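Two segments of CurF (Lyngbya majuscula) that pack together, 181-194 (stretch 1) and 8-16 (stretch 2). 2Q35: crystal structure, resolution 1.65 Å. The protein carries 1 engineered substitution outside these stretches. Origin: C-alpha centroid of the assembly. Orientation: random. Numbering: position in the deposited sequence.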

ATOM      1  N   VAL A 181      -9.536 -22.839  -6.452  1.00  6.82           N
ATOM      2  CA  VAL A 181      -8.656 -22.281  -5.398  1.00  6.50           C
ATOM      3  C   VAL A 181      -7.443 -23.149  -5.056  1.00  7.87           C
ATOM      4  O   VAL A 181      -6.297 -22.673  -5.090  1.00  8.83           O
ATOM      5  CB  VAL A 181      -9.468 -21.929  -4.142  1.00  4.23           C
ATOM      6  CG1 VAL A 181      -8.504 -21.587  -2.943  1.00  7.28           C
ATOM      7  CG2 VAL A 181     -10.431 -20.770  -4.411  1.00  5.83           C
ATOM      8  N   LEU A 182      -7.679 -24.415  -4.706  1.00  8.04           N
ATOM      9  CA  LEU A 182      -6.566 -25.297  -4.352  1.00  9.27           C
ATOM     10  C   LEU A 182      -5.602 -25.507  -5.532  1.00  9.71           C
ATOM     11  O   LEU A 182      -4.381 -25.406  -5.371  1.00  9.89           O
ATOM     12  CB  LEU A 182      -7.103 -26.609  -3.803  1.00  9.16           C
ATOM     13  CG  LEU A 182      -6.045 -27.596  -3.361  1.00  7.89           C
ATOM     14  CD1 LEU A 182      -5.162 -26.978  -2.248  1.00 11.15           C
ATOM     15  CD2 LEU A 182      -6.692 -28.859  -2.868  1.00 10.10           C
ATOM     16  N   ASN A 183      -6.144 -25.763  -6.740  1.00  9.08           N
ATOM     17  CA  ASN A 183      -5.297 -25.888  -7.931  1.00  9.96           C
ATOM     18  C   ASN A 183      -4.397 -24.666  -8.154  1.00  9.11           C
ATOM     19  O   ASN A 183      -3.232 -24.818  -8.508  1.00  9.56           O
ATOM     20  CB  ASN A 183      -6.150 -26.116  -9.202  1.00 10.45           C
ATOM     21  CG  ASN A 183      -6.898 -27.456  -9.209  1.00 14.18           C
ATOM     22  OD1 ASN A 183      -7.956 -27.607  -9.890  1.00 16.33           O
ATOM     23  ND2 ASN A 183      -6.372 -28.430  -8.492  1.00 13.21           N
ATOM     24  N   TYR A 184      -4.943 -23.467  -7.963  1.00  9.28           N
ATOM     25  CA  TYR A 184      -4.192 -22.237  -8.170  1.00  8.59           C
ATOM     26  C   TYR A 184      -3.024 -22.228  -7.173  1.00  9.48           C
ATOM     27  O   TYR A 184      -1.891 -21.951  -7.563  1.00  9.91           O
ATOM     28  CB  TYR A 184      -5.084 -21.008  -7.980  1.00  9.41           C
ATOM     29  CG  TYR A 184      -4.350 -19.698  -8.219  1.00  8.87           C
ATOM     30  CD1 TYR A 184      -3.477 -19.196  -7.259  1.00 12.56           C
ATOM     31  CD2 TYR A 184      -4.502 -18.974  -9.411  1.00 14.02           C
ATOM     32  CE1 TYR A 184      -2.788 -18.018  -7.457  1.00 12.59           C
ATOM     33  CE2 TYR A 184      -3.812 -17.767  -9.616  1.00 12.79           C
ATOM     34  CZ  TYR A 184      -2.952 -17.304  -8.607  1.00 16.26           C
ATOM     35  OH  TYR A 184      -2.229 -16.131  -8.715  1.00 17.41           O
ATOM     36  N   ALA A 185      -3.329 -22.551  -5.914  1.00  9.85           N
ATOM     37  CA  ALA A 185      -2.307 -22.575  -4.843  1.00  8.76           C
ATOM     38  C   ALA A 185      -1.217 -23.604  -5.162  1.00 10.23           C
ATOM     39  O   ALA A 185      -0.017 -23.337  -4.989  1.00 11.66           O
ATOM     40  CB  ALA A 185      -2.931 -22.869  -3.484  1.00 10.27           C
ATOM     41  N   GLN A 186      -1.631 -24.770  -5.651  1.00 11.25           N
ATOM     42  CA  GLN A 186      -0.689 -25.837  -5.960  1.00 11.59           C
ATOM     43  C   GLN A 186       0.243 -25.411  -7.079  1.00 12.25           C
ATOM     44  O   GLN A 186       1.451 -25.664  -7.021  1.00 12.67           O
ATOM     45  CB  GLN A 186      -1.428 -27.131  -6.334  1.00 12.27           C
ATOM     46  CG  GLN A 186      -2.169 -27.759  -5.138  1.00 10.75           C
ATOM     47  CD  GLN A 186      -3.168 -28.836  -5.553  1.00 12.52           C
ATOM     48  OE1 GLN A 186      -3.556 -28.915  -6.719  1.00 13.63           O
ATOM     49  NE2 GLN A 186      -3.600 -29.645  -4.600  1.00 12.15           N
ATOM     50  N   GLN A 187      -0.311 -24.745  -8.085  1.00 10.76           N
ATOM     51  CA  GLN A 187       0.505 -24.267  -9.214  1.00 13.15           C
ATOM     52  C   GLN A 187       1.533 -23.240  -8.772  1.00 11.96           C
ATOM     53  O   GLN A 187       2.705 -23.320  -9.183  1.00 12.75           O
ATOM     54  CB  GLN A 187      -0.387 -23.722 -10.339  1.00 12.43           C
ATOM     55  CG  GLN A 187      -1.173 -24.838 -11.022  1.00 17.36           C
ATOM     56  CD  GLN A 187      -2.050 -24.362 -12.162  1.00 19.89           C
ATOM     57  OE1 GLN A 187      -1.775 -23.339 -12.803  1.00 34.31           O
ATOM     58  NE2 GLN A 187      -3.111 -25.123 -12.439  1.00 28.90           N
ATOM     59  N   LEU A 188       1.104 -22.292  -7.922  1.00 11.31           N
ATOM     60  CA  LEU A 188       2.006 -21.294  -7.370  1.00 11.01           C
ATOM     61  C   LEU A 188       3.073 -21.996  -6.527  1.00 10.65           C
ATOM     62  O   LEU A 188       4.261 -21.637  -6.619  1.00 10.89           O
ATOM     63  CB  LEU A 188       1.220 -20.284  -6.531  1.00 11.71           C
ATOM     64  CG  LEU A 188       2.031 -19.216  -5.771  1.00 10.96           C
ATOM     65  CD1 LEU A 188       2.940 -18.386  -6.690  1.00 11.15           C
ATOM     66  CD2 LEU A 188       1.057 -18.351  -4.964  1.00 12.54           C
ATOM     67  N   GLY A 189       2.666 -22.993  -5.744  1.00  9.50           N
ATOM     68  CA  GLY A 189       3.619 -23.693  -4.848  1.00 10.07           C
ATOM     69  C   GLY A 189       4.706 -24.358  -5.686  1.00 11.59           C
ATOM     70  O   GLY A 189       5.880 -24.316  -5.355  1.00 11.89           O
ATOM     71  N   GLN A 190       4.319 -24.970  -6.799  1.00  9.39           N
ATOM     72  CA  GLN A 190       5.312 -25.655  -7.627  1.00  9.20           C
ATOM     73  C   GLN A 190       6.312 -24.657  -8.215  1.00  9.81           C
ATOM     74  O   GLN A 190       7.491 -24.974  -8.351  1.00 10.34           O
ATOM     75  CB  GLN A 190       4.610 -26.475  -8.742  1.00  9.22           C
ATOM     76  CG  GLN A 190       3.857 -27.707  -8.172  1.00  9.38           C
ATOM     77  CD  GLN A 190       4.759 -28.776  -7.533  1.00  9.39           C
ATOM     78  OE1 GLN A 190       5.945 -28.872  -7.831  1.00 11.89           O
ATOM     79  NE2 GLN A 190       4.181 -29.589  -6.669  1.00 11.21           N
ATOM     80  N   LYS A 191       5.849 -23.453  -8.558  1.00 10.03           N
ATOM     81  CA  LYS A 191       6.772 -22.427  -9.073  1.00  9.69           C
ATOM     82  C   LYS A 191       7.762 -22.044  -8.000  1.00 10.34           C
ATOM     83  O   LYS A 191       8.962 -21.951  -8.253  1.00 12.21           O
ATOM     84  CB  LYS A 191       6.032 -21.169  -9.494  1.00 10.71           C
ATOM     85  CG  LYS A 191       5.243 -21.328 -10.763  1.00 11.94           C
ATOM     86  CD  LYS A 191       4.430 -20.090 -11.020  1.00 13.33           C
ATOM     87  CE  LYS A 191       3.528 -20.314 -12.243  1.00 15.12           C
ATOM     88  NZ  LYS A 191       2.928 -19.019 -12.661  1.00 27.10           N
ATOM     89  N   ILE A 192       7.234 -21.810  -6.812  1.00 10.86           N
ATOM     90  CA  ILE A 192       8.095 -21.405  -5.680  1.00 10.71           C
ATOM     91  C   ILE A 192       9.127 -22.498  -5.382  1.00 10.62           C
ATOM     92  O   ILE A 192      10.315 -22.190  -5.135  1.00 10.92           O
ATOM     93  CB  ILE A 192       7.257 -21.056  -4.458  1.00 10.69           C
ATOM     94  CG1 ILE A 192       6.433 -19.795  -4.740  1.00 11.60           C
ATOM     95  CG2 ILE A 192       8.163 -20.804  -3.222  1.00 12.79           C
ATOM     96  CD1 ILE A 192       5.398 -19.485  -3.633  1.00 13.01           C
ATOM     97  N   ALA A 193       8.681 -23.756  -5.405  1.00  9.26           N
ATOM     98  CA  ALA A 193       9.547 -24.901  -5.027  1.00 10.42           C
ATOM     99  C   ALA A 193      10.700 -25.158  -5.993  1.00 11.19           C
ATOM    100  O   ALA A 193      11.531 -26.026  -5.717  1.00 12.75           O
ATOM    101  CB  ALA A 193       8.726 -26.183  -4.810  1.00 10.74           C
ATOM    102  N   LYS A 194      10.734 -24.456  -7.143  1.00 10.32           N
ATOM    103  CA  LYS A 194      11.876 -24.589  -8.074  1.00 11.38           C
ATOM    104  C   LYS A 194      13.197 -24.069  -7.482  1.00 12.14           C
ATOM    105  O   LYS A 194      14.277 -24.427  -7.966  1.00 13.95           O
ATOM    106  CB  LYS A 194      11.609 -23.909  -9.422  1.00 12.60           C
ATOM    107  CG  LYS A 194      10.564 -24.632 -10.253  1.00 14.73           C
ATOM    108  CD  LYS A 194      10.436 -24.018 -11.645  1.00 19.55           C
ATOM    109  CE  LYS A 194       9.351 -24.701 -12.438  1.00 29.60           C
ATOM    110  NZ  LYS A 194       9.192 -24.063 -13.779  1.00 37.74           N
TER
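Stretch 2 (8-16) ELGNGVVQI

Stretch 2 is a β-hairpin laid against one side of the helix of stretch 1. Its first strand enters at Glu8, a type I' turn runs from Gly10 to Val13, and the second strand leaves through Val13 to Ile16. The axis of strand 8-10 makes an angle of 57° with the helix direction and comes within 10.2 Å of it, whereas strand 13-16 runs back at 145°, closer to antiparallel, with an approach of 9.0 Å. The turn lies near the C-terminal part of the helix, with Gly12 beside Ala193, and the returning strand leads back toward Leu182.

Glu8, extended at phi/psi -95/131, makes no contact with the helix; its charged side chain is exposed and is hydrogen-bonded elsewhere in the structure. Leu9 is the first residue to reach stretch 1. Its CB points toward the helix, and CD1 lies 3.8 Å from CG of Gln186, so that a leucine methyl packs on the aliphatic part of a glutamine. Its backbone N donates to O of Val13 at 2.8 Å, tying the two arms of the hairpin together.

Gly10 has phi/psi of 103/152, where a side chain would be jammed against the preceding carbonyl oxygen, so glycine suits the site for backbone reasons alone. Its carbonyl oxygen accepts two hydrogen bonds: Val13 N donates to Gly10 O at 3.1 Å, closing the turn, and NE2 of Gln190 donates to the same Gly10 O, also at 3.1 Å.

Asn11 adopts the left-handed conformation 59/25, which asparagine tolerates better than most residues. Its ND2 donates to OE1 of Gln190 at 2.9 Å. Gln190 thus uses both ends of its amide, NE2 donating a hydrogen bond to Gly10 O and OE1 accepting one from Asn11 ND2; its chi1 and chi2 are both m, and although its CB points sideways, the end of the side chain comes nearer the hairpin. Asn11 O lies 3.4 Å from CB of Ala193, and a water bridges the backbones by donating to Asn11 O at 2.8 Å and to Ala193 O at 3.1 Å.

Gly12, at 88/3, again has angles that call for glycine. Gly12 CA is 6.5 Å from Ala193 CA, yet the residue makes no close contact itself.

Val13 is buried and points toward the helix at its glycine: the CA atoms of Val13 and Gly189 are only 6.3 Å apart. A CB on Gly189 would fall 3.3 Å from CG1 of Val13, a tight fit, so the bare backbone leaves room for the valine. CG2 of Val13 lies 3.6 Å from O of Gly189 and 3.7 Å from CB of Ala193, whose small methyl permits this close apolar packing.

Val14 is buried but out of the helix's reach, as strand alternation predicts. Gln15 faces the helix again, its extended side chain (chi1 and chi2 both t) placing OE1 3.3 Å from NE2 of Gln186, which donates a hydrogen bond, and 3.7 Å from CD2 of Leu182. Ile16 is once more out of reach.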

ATOM      1  N   GLU A   8       1.797 -35.228   0.548  1.00 14.95           N
ATOM      2  CA  GLU A   8       2.878 -34.798  -0.343  1.00 15.38           C
ATOM      3  C   GLU A   8       2.370 -34.602  -1.752  1.00 16.23           C
ATOM      4  O   GLU A   8       1.705 -35.496  -2.312  1.00 16.25           O
ATOM      5  CB  GLU A   8       4.007 -35.824  -0.348  1.00 16.57           C
ATOM      6  CG  GLU A   8       4.819 -35.811   0.961  1.00 18.23           C
ATOM      7  CD  GLU A   8       5.842 -36.931   1.045  1.00 18.01           C
ATOM      8  OE1 GLU A   8       5.858 -37.785   0.125  1.00 21.19           O
ATOM      9  OE2 GLU A   8       6.632 -36.927   2.023  1.00 20.73           O
ATOM     10  N   LEU A   9       2.709 -33.452  -2.327  1.00 15.62           N
ATOM     11  CA  LEU A   9       2.286 -33.119  -3.691  1.00 15.09           C
ATOM     12  C   LEU A   9       3.404 -33.236  -4.721  1.00 15.78           C
ATOM     13  O   LEU A   9       3.126 -33.128  -5.943  1.00 17.38           O
ATOM     14  CB  LEU A   9       1.697 -31.708  -3.731  1.00 14.73           C
ATOM     15  CG  LEU A   9       0.533 -31.466  -2.772  1.00 14.50           C
ATOM     16  CD1 LEU A   9      -0.009 -30.075  -2.981  1.00 15.46           C
ATOM     17  CD2 LEU A   9      -0.532 -32.545  -2.894  1.00 17.27           C
ATOM     18  N   GLY A  10       4.636 -33.488  -4.252  1.00 14.17           N
ATOM     19  CA  GLY A  10       5.787 -33.624  -5.147  1.00 14.81           C
ATOM     20  C   GLY A  10       6.673 -32.384  -5.168  1.00 14.14           C
ATOM     21  O   GLY A  10       6.178 -31.272  -4.975  1.00 13.95           O
ATOM     22  N   ASN A  11       7.966 -32.601  -5.448  1.00 12.60           N
ATOM     23  CA  ASN A  11       8.951 -31.522  -5.581  1.00 13.12           C
ATOM     24  C   ASN A  11       9.071 -30.671  -4.333  1.00 13.86           C
ATOM     25  O   ASN A  11       9.484 -29.510  -4.409  1.00 14.47           O
ATOM     26  CB  ASN A  11       8.596 -30.652  -6.780  1.00 12.70           C
ATOM     27  CG  ASN A  11       8.406 -31.482  -8.033  1.00 12.08           C
ATOM     28  OD1 ASN A  11       9.238 -32.344  -8.330  1.00 13.35           O
ATOM     29  ND2 ASN A  11       7.309 -31.242  -8.764  1.00 14.06           N
ATOM     30  N   GLY A  12       8.728 -31.262  -3.189  1.00 13.97           N
ATOM     31  CA  GLY A  12       8.856 -30.545  -1.913  1.00 14.21           C
ATOM     32  C   GLY A  12       7.639 -29.718  -1.519  1.00 14.41           C
ATOM     33  O   GLY A  12       7.645 -29.036  -0.504  1.00 15.37           O
ATOM     34  N   VAL A  13       6.572 -29.760  -2.323  1.00 13.60           N
ATOM     35  CA  VAL A  13       5.330 -29.059  -1.960  1.00 13.25           C
ATOM     36  C   VAL A  13       4.459 -30.024  -1.155  1.00 13.06           C
ATOM     37  O   VAL A  13       4.256 -31.201  -1.553  1.00 14.37           O
ATOM     38  CB  VAL A  13       4.552 -28.574  -3.231  1.00 11.79           C
ATOM     39  CG1 VAL A  13       3.307 -27.818  -2.854  1.00 15.68           C
ATOM     40  CG2 VAL A  13       5.431 -27.667  -4.063  1.00 12.37           C
ATOM     41  N   VAL A  14       3.933 -29.547  -0.036  1.00 12.04           N
ATOM     42  CA  VAL A  14       3.047 -30.385   0.799  1.00 12.45           C
ATOM     43  C   VAL A  14       1.750 -29.666   1.114  1.00 14.19           C
ATOM     44  O   VAL A  14       1.677 -28.451   1.021  1.00 14.76           O
ATOM     45  CB  VAL A  14       3.739 -30.900   2.096  1.00 13.27           C
ATOM     46  CG1 VAL A  14       5.018 -31.612   1.743  1.00 13.91           C
ATOM     47  CG2 VAL A  14       3.977 -29.755   3.046  1.00 15.19           C
ATOM     48  N   GLN A  15       0.720 -30.432   1.438  1.00 13.72           N
ATOM     49  CA  GLN A  15      -0.565 -29.854   1.743  1.00 13.94           C
ATOM     50  C   GLN A  15      -0.992 -30.255   3.143  1.00 13.93           C
ATOM     51  O   GLN A  15      -0.960 -31.437   3.493  1.00 14.09           O
ATOM     52  CB  GLN A  15      -1.595 -30.315   0.680  1.00 13.90           C
ATOM     53  CG  GLN A  15      -2.992 -29.699   0.858  1.00 13.37           C
ATOM     54  CD  GLN A  15      -3.963 -30.176  -0.226  1.00 14.83           C
ATOM     55  OE1 GLN A  15      -3.594 -30.214  -1.392  1.00 16.44           O
ATOM     56  NE2 GLN A  15      -5.175 -30.582   0.169  1.00 16.05           N
ATOM     57  N   ILE A  16      -1.396 -29.260   3.942  1.00 14.31           N
ATOM     58  CA  ILE A  16      -1.986 -29.506   5.268  1.00 15.16           C
ATOM     59  C   ILE A  16      -3.453 -29.143   5.168  1.00 14.95           C
ATOM     60  O   ILE A  16      -3.792 -27.995   4.870  1.00 15.13           O
ATOM     61  CB  ILE A  16      -1.302 -28.663   6.355  1.00 15.95           C
ATOM     62  CG1 ILE A  16       0.161 -29.130   6.531  1.00 15.84           C
ATOM     63  CG2 ILE A  16      -2.074 -28.761   7.677  1.00 15.34           C
ATOM     64  CD1 ILE A  16       1.029 -28.285   7.558  1.00 16.07           C
TER
HETATM   65  O   HOH W   1      11.973 -29.094  -5.583  1.00 29.31           O